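Intimin (Escherichia coli O127:H6 str. E2348/69, PDB 6TQD) probably acts as an attaching-and-effacing adhesin on the bacterial surface, with juncture domains that hold its passenger in an extended conformation. Local coordinates at residues A[39-42]-A[43-47]; A[100-103]-A[104-107]; A[54-58]-A[59-63]. One frame throughout, in Å; residues are numbered along the deposited sequence. Where two conformers were deposited one is given.

Along the chain interaction 1 (39-47) comes first, interaction 3 (54-63) follows and interaction 2 (100-107) comes last. Interactions 1 and 2 sit at the ends of strands 34-40 and 90-101 of one mixed sheet, with centres about 20 Å apart. Interaction 3 closes the hairpin of strands 50-53 and 62-65 in the facing sheet, about 18 Å from interaction 1 and about 26 Å from interaction 2, centre to centre. Interactions 1 and 3 touch where W39 NE1 lies 3.3 Å from Y62 CD2, packing one sheet on the other. Interaction 2 leads from this first β-sandwich into the second, a join consistent with an extended two-domain rod.

Interaction 1: residues A[39-42]-A[43-47]; sequences WDDS and ALRSQ
R45 NE donates to D41 OD1 over 2.7 Å, the short leg of a salt bridge spanning four residues at the start of helix 42-45. The nitrogen meets OD1 on its syn side, 31° out of the carboxylate plane, while OD1 itself lies at the guanidinium edge and almost in its plane. The two planes are 58° apart, so the pairing is not a flat fork, and the second leg, R45 NH2 to D41 OD2 at 3.0 Å, is weak. R45 reaches the acid with its chain extended from CG to NE. OD2 also takes a bond from the backbone N of I51, which ties the carboxylate to strand 50-53. D41 holds the N-cap position, yet its side chain caps nothing; its carbonyl O accepts R45 N at 3.1 Å, and S42 O accepts S46 N. D40 OD1 takes both S42 N (2.9 Å, an Asx turn) and, in one conformer of S42, its OG; A43 N donates to a water within bonding distance of D40 O. L44 packs on I51 and I98. With an arginine and a backbone N-H both directed at it, the buried carboxylate of D41 would be expected to stay ionised.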
loop_
_atom_site.group_PDB
_atom_site.type_symbol
_atom_site.label_atom_id
_atom_site.label_comp_id
_atom_site.label_asym_id
_atom_site.label_seq_id
_atom_site.Cartn_x
_atom_site.Cartn_y
_atom_site.Cartn_z
ATOM N N TRP A 39 -13.894 -20.725 -2.317
ATOM C CA TRP A 39 -12.751 -19.825 -2.380
ATOM C C TRP A 39 -11.431 -20.550 -2.154
ATOM O O TRP A 39 -11.347 -21.465 -1.331
ATOM C CB TRP A 39 -12.831 -18.748 -1.282
ATOM C CG TRP A 39 -13.903 -17.765 -1.455
ATOM C CD1 TRP A 39 -15.174 -17.865 -0.979
ATOM C CD2 TRP A 39 -13.826 -16.514 -2.145
ATOM N NE1 TRP A 39 -15.899 -16.751 -1.324
ATOM C CE2 TRP A 39 -15.097 -15.901 -2.037
ATOM C CE3 TRP A 39 -12.800 -15.841 -2.819
ATOM C CZ2 TRP A 39 -15.371 -14.661 -2.587
ATOM C CZ3 TRP A 39 -13.081 -14.593 -3.378
ATOM C CH2 TRP A 39 -14.350 -14.028 -3.260
ATOM N N ASP A 40 -10.407 -20.117 -2.868
ATOM C CA ASP A 40 -9.003 -20.387 -2.540
ATOM C C ASP A 40 -8.421 -19.068 -2.044
ATOM O O ASP A 40 -8.152 -18.164 -2.839
ATOM C CB ASP A 40 -8.221 -20.916 -3.737
ATOM C CG ASP A 40 -6.717 -21.064 -3.448
ATOM O OD1 ASP A 40 -6.247 -20.635 -2.376
ATOM O OD2 ASP A 40 -5.994 -21.622 -4.306
ATOM N N ASP A 41 -8.320 -18.922 -0.728
ATOM C CA ASP A 41 -7.752 -17.733 -0.104
ATOM C C ASP A 41 -6.392 -18.020 0.533
ATOM O O ASP A 41 -5.979 -17.317 1.460
ATOM C CB ASP A 41 -8.722 -17.119 0.899
ATOM C CG ASP A 41 -9.015 -18.020 2.067
ATOM O OD1 ASP A 41 -8.462 -19.142 2.118
ATOM O OD2 ASP A 41 -9.817 -17.620 2.953
ATOM N N SER A 42 -5.684 -19.038 0.039
ATOM C CA SER A 42 -4.438 -19.454 0.679
ATOM C C SER A 42 -3.405 -18.332 0.710
ATOM O O SER A 42 -2.583 -18.280 1.631
ATOM C CB SER A 42 -3.869 -20.676 -0.035
ATOM O OG SER A 42 -3.589 -20.377 -1.386
ATOM N N ALA A 43 -3.423 -17.434 -0.282
ATOM C CA ALA A 43 -2.492 -16.304 -0.256
ATOM C C ALA A 43 -2.726 -15.418 0.965
ATOM O O ALA A 43 -1.769 -15.000 1.628
ATOM C CB ALA A 43 -2.615 -15.493 -1.543
ATOM N N LEU A 44 -3.989 -15.115 1.280
ATOM C CA LEU A 44 -4.273 -14.335 2.473
ATOM C C LEU A 44 -3.897 -15.088 3.739
ATOM O O LEU A 44 -3.395 -14.490 4.696
ATOM C CB LEU A 44 -5.760 -13.977 2.569
ATOM C CG LEU A 44 -6.323 -12.907 1.660
ATOM C CD1 LEU A 44 -7.844 -12.898 1.794
ATOM C CD2 LEU A 44 -5.736 -11.547 1.991
ATOM N N ARG A 45 -4.158 -16.393 3.772
ATOM C CA ARG A 45 -3.893 -17.161 4.984
ATOM C C ARG A 45 -2.406 -17.239 5.293
ATOM O O ARG A 45 -2.036 -17.396 6.457
ATOM C CB ARG A 45 -4.518 -18.549 4.891
ATOM C CG ARG A 45 -6.017 -18.472 4.797
ATOM C CD ARG A 45 -6.710 -19.795 5.026
ATOM N NE ARG A 45 -8.139 -19.610 4.786
ATOM C CZ ARG A 45 -9.074 -19.508 5.731
ATOM N NH1 ARG A 45 -8.770 -19.625 7.019
ATOM N NH2 ARG A 45 -10.335 -19.315 5.370
ATOM N N SER A 46 -1.553 -17.142 4.273
ATOM C CA SER A 46 -0.114 -17.131 4.509
ATOM C C SER A 46 0.270 -16.036 5.489
ATOM O O SER A 46 1.269 -16.164 6.212
ATOM C CB SER A 46 0.627 -16.919 3.188
ATOM O OG SER A 46 0.530 -15.568 2.768
ATOM N N GLN A 47 -0.504 -14.952 5.531
ATOM C CA GLN A 47 -0.225 -13.824 6.410
ATOM C C GLN A 47 -1.322 -13.585 7.443
ATOM O O GLN A 47 -1.358 -12.520 8.065
ATOM C CB GLN A 47 0.061 -12.566 5.581
ATOM C CG GLN A 47 1.423 -12.571 4.919
ATOM C CD GLN A 47 2.527 -12.578 5.953
ATOM O OE1 GLN A 47 2.343 -12.088 7.067
ATOM N NE2 GLN A 47 3.666 -13.160 5.603
HETATM O O HOH W 1 -5.060 -17.499 -2.676
#

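Interaction 2: residues A[100-103]-A[104-107]; sequences VLSN and GQVV
Q105 bends back over S102 because its CG stands beside its own backbone N (chi1 -65°) and the chain then runs extended to the amide (chi2 161°). This carries OE1 to the backbone N of S102, which donates to it over 3.0 Å in a nearly straight bond. The N-H comes from above the amide plane, 60° out of it, rather than along a lone pair. From the other end of the same pair, Q105 N donates to S102 O at 2.9 Å, so main chain and side chain of Q105 both grip one residue. The hydroxyl of S102 lies over the amide face, its OG 3.1 Å from Q105 CD; this is packing, with no hydrogen bond to either amide head atom. Alongside, L101 crosses the end of the glutamine, its CB 3.6 Å from OE1, and reaches on with CD2 to the backbone of V106 and, at 4.2 Å, to CG2 of V107. N103 and G104 fill the corner, and N103 N is held by the carboxylate of E18. V107 touches both N15 of the first sandwich and N139 of the second. At its heart is a type I β-turn from S102 to Q105, reinforced by a side-chain-to-main-chain bond, at the junction where strand 90-101 leaves the first β-sandwich for the Ig-like second one.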
loop_
_atom_site.group_PDB
_atom_site.type_symbol
_atom_site.label_atom_id
_atom_site.label_comp_id
_atom_site.label_asym_id
_atom_site.label_seq_id
_atom_site.Cartn_x
_atom_site.Cartn_y
_atom_site.Cartn_z
ATOM N N VAL A 100 -3.108 -4.525 0.610
ATOM C CA VAL A 100 -3.142 -4.108 2.004
ATOM C C VAL A 100 -2.263 -2.874 2.137
ATOM O O VAL A 100 -1.079 -2.896 1.762
ATOM C CB VAL A 100 -2.648 -5.234 2.927
ATOM C CG1 VAL A 100 -2.580 -4.757 4.364
ATOM C CG2 VAL A 100 -3.566 -6.429 2.810
ATOM N N LEU A 101 -2.843 -1.808 2.664
ATOM C CA LEU A 101 -2.131 -0.586 3.004
ATOM C C LEU A 101 -1.903 -0.528 4.508
ATOM O O LEU A 101 -2.637 -1.120 5.297
ATOM C CB LEU A 101 -2.923 0.636 2.551
ATOM C CG LEU A 101 -3.066 0.863 1.042
ATOM C CD1 LEU A 101 -4.092 -0.072 0.416
ATOM C CD2 LEU A 101 -3.433 2.305 0.755
ATOM N N SER A 102 -0.858 0.192 4.903
ATOM C CA SER A 102 -0.548 0.314 6.319
ATOM C C SER A 102 -1.470 1.335 6.982
ATOM O O SER A 102 -2.122 2.146 6.321
ATOM C CB SER A 102 0.916 0.718 6.482
ATOM O OG SER A 102 1.065 2.101 6.216
ATOM N N ASN A 103 -1.512 1.281 8.317
ATOM C CA ASN A 103 -2.378 2.174 9.079
ATOM C C ASN A 103 -2.203 3.636 8.674
ATOM O O ASN A 103 -3.171 4.404 8.660
ATOM C CB ASN A 103 -2.088 2.022 10.576
ATOM C CG ASN A 103 -2.704 0.782 11.166
ATOM O OD1 ASN A 103 -3.839 0.429 10.848
ATOM N ND2 ASN A 103 -1.963 0.113 12.041
ATOM N N GLY A 104 -0.986 4.036 8.346
ATOM C CA GLY A 104 -0.739 5.426 8.019
ATOM C C GLY A 104 -1.010 5.841 6.591
ATOM O O GLY A 104 -0.755 6.996 6.241
ATOM N N GLN A 105 -1.546 4.958 5.754
ATOM C CA GLN A 105 -1.751 5.243 4.343
ATOM C C GLN A 105 -3.238 5.339 4.035
ATOM O O GLN A 105 -4.085 4.876 4.804
ATOM C CB GLN A 105 -1.075 4.152 3.494
ATOM C CG GLN A 105 0.465 4.139 3.644
ATOM C CD GLN A 105 1.134 2.845 3.205
ATOM O OE1 GLN A 105 0.481 1.872 2.821
ATOM N NE2 GLN A 105 2.465 2.830 3.262
ATOM N N VAL A 106 -3.550 5.924 2.881
ATOM C CA VAL A 106 -4.922 6.254 2.499
ATOM C C VAL A 106 -5.268 5.568 1.188
ATOM O O VAL A 106 -4.566 5.734 0.183
ATOM C CB VAL A 106 -5.118 7.780 2.388
ATOM C CG1 VAL A 106 -6.532 8.109 1.948
ATOM C CG2 VAL A 106 -4.797 8.459 3.729
ATOM N N VAL A 107 -6.369 4.804 1.195
ATOM C CA VAL A 107 -6.814 4.129 -0.010
ATOM C C VAL A 107 -7.136 5.134 -1.109
ATOM O O VAL A 107 -7.782 6.164 -0.876
ATOM C CB VAL A 107 -8.032 3.236 0.297
ATOM C CG1 VAL A 107 -8.632 2.703 -0.986
ATOM C CG2 VAL A 107 -7.623 2.104 1.227
#

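Interaction 3: residues A[54-58]-A[59-63]; sequences SGSQS and AQDYQ
D61 turns its carboxylate back across the loop toward S54 and S56, at the tip of the β-hairpin that joins strands 50-53 and 62-65. With CG anti to the backbone N (chi1 -174°), the carboxylate swings off the backbone just before strand 62-65 and lies between the two serines, one oxygen for each, in one of the two conformers of D61. D61 OD2 accepts S56 OG over 2.6 Å on its anti lone pair, away from OD1. S54 OG stands 2.9 Å from D61 OD1, but this bond is weak and unsettled, since its single proton has other acceptors nearby, including Q63 OE1. The Q63 amide has a firmer anchor through NE2, which bonds to Q52 on the neighbouring strand. Main-chain bonds hold the frame: S54 N gives an almost straight bond to D61 O at 2.9 Å, and a type I turn from S58 to D61 is closed by a weak bond from D61 N to S58 O. That oxygen also takes a bond from NE2 of H53. Y62 points away from the loop, its ring meeting H53 edge to face. Inside the turn S58 forms an ST turn, its OG accepting from Q60 N at 3.2 Å.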
loop_
_atom_site.group_PDB
_atom_site.type_symbol
_atom_site.label_atom_id
_atom_site.label_comp_id
_atom_site.label_asym_id
_atom_site.label_seq_id
_atom_site.Cartn_x
_atom_site.Cartn_y
_atom_site.Cartn_z
ATOM N N SER A 54 -20.008 -13.447 5.370
ATOM C CA SER A 54 -20.316 -12.296 6.215
ATOM C C SER A 54 -21.293 -12.627 7.334
ATOM O O SER A 54 -21.491 -11.793 8.224
ATOM C CB SER A 54 -20.893 -11.160 5.366
ATOM O OG SER A 54 -20.005 -10.794 4.322
ATOM N N GLY A 55 -21.898 -13.810 7.315
ATOM C CA GLY A 55 -22.838 -14.212 8.339
ATOM C C GLY A 55 -24.285 -13.933 8.014
ATOM O O GLY A 55 -25.161 -14.239 8.836
ATOM N N SER A 56 -24.568 -13.366 6.849
ATOM C CA SER A 56 -25.939 -13.136 6.420
ATOM C C SER A 56 -26.500 -14.461 5.906
ATOM O O SER A 56 -25.856 -15.510 5.993
ATOM C CB SER A 56 -25.980 -12.025 5.378
ATOM O OG SER A 56 -25.496 -12.483 4.123
ATOM N N GLN A 57 -27.712 -14.433 5.365
ATOM C CA GLN A 57 -28.332 -15.636 4.829
ATOM C C GLN A 57 -28.063 -15.827 3.340
ATOM O O GLN A 57 -28.552 -16.803 2.760
ATOM C CB GLN A 57 -29.843 -15.610 5.092
ATOM C CG GLN A 57 -30.231 -15.449 6.556
ATOM C CD GLN A 57 -30.177 -14.004 7.020
ATOM O OE1 GLN A 57 -29.696 -13.127 6.300
ATOM N NE2 GLN A 57 -30.675 -13.748 8.226
ATOM N N SER A 58 -27.280 -14.944 2.720
ATOM C CA SER A 58 -27.045 -14.975 1.281
ATOM C C SER A 58 -25.823 -15.819 0.952
ATOM O O SER A 58 -24.752 -15.633 1.541
ATOM C CB SER A 58 -26.838 -13.555 0.750
ATOM O OG SER A 58 -26.246 -13.582 -0.538
ATOM N N ALA A 59 -25.987 -16.743 0.006
ATOM C CA ALA A 59 -24.887 -17.609 -0.401
ATOM C C ALA A 59 -23.765 -16.872 -1.127
ATOM O O ALA A 59 -22.733 -17.494 -1.404
ATOM C CB ALA A 59 -25.407 -18.724 -1.312
ATOM N N GLN A 60 -23.929 -15.585 -1.449
ATOM C CA GLN A 60 -22.871 -14.859 -2.144
ATOM C C GLN A 60 -22.298 -13.704 -1.332
ATOM O O GLN A 60 -21.615 -12.839 -1.901
ATOM C CB GLN A 60 -23.325 -14.323 -3.512
ATOM C CG GLN A 60 -24.401 -13.257 -3.463
ATOM C CD GLN A 60 -24.528 -12.512 -4.783
ATOM O OE1 GLN A 60 -23.942 -11.442 -4.959
ATOM N NE2 GLN A 60 -25.277 -13.073 -5.711
ATOM N N ASP A 61 -22.549 -13.663 -0.023
ATOM C CA ASP A 61 -22.148 -12.539 0.825
ATOM C C ASP A 61 -20.869 -12.912 1.565
ATOM O O ASP A 61 -20.909 -13.606 2.586
ATOM C CB ASP A 61 -23.264 -12.186 1.803
ATOM C CG ASP A 61 -22.958 -10.943 2.616
ATOM O OD1 ASP A 61 -21.990 -10.231 2.277
ATOM O OD2 ASP A 61 -23.685 -10.682 3.598
ATOM N N TYR A 62 -19.736 -12.424 1.060
ATOM C CA TYR A 62 -18.429 -12.727 1.613
ATOM C C TYR A 62 -17.670 -11.443 1.907
ATOM O O TYR A 62 -17.975 -10.375 1.372
ATOM C CB TYR A 62 -17.617 -13.589 0.632
ATOM C CG TYR A 62 -18.087 -15.014 0.646
ATOM C CD1 TYR A 62 -19.137 -15.430 -0.168
ATOM C CD2 TYR A 62 -17.508 -15.936 1.487
ATOM C CE1 TYR A 62 -19.583 -16.735 -0.128
ATOM C CE2 TYR A 62 -17.922 -17.230 1.519
ATOM C CZ TYR A 62 -18.980 -17.625 0.721
ATOM O OH TYR A 62 -19.394 -18.933 0.762
ATOM N N GLN A 63 -16.681 -11.569 2.773
ATOM C CA GLN A 63 -15.830 -10.449 3.145
ATOM C C GLN A 63 -14.413 -10.958 3.341
ATOM O O GLN A 63 -14.188 -12.131 3.654
ATOM C CB GLN A 63 -16.311 -9.790 4.440
ATOM C CG GLN A 63 -16.270 -10.694 5.654
ATOM C CD GLN A 63 -17.140 -10.180 6.798
ATOM O OE1 GLN A 63 -17.915 -9.235 6.634
ATOM N NE2 GLN A 63 -16.985 -10.784 7.965
#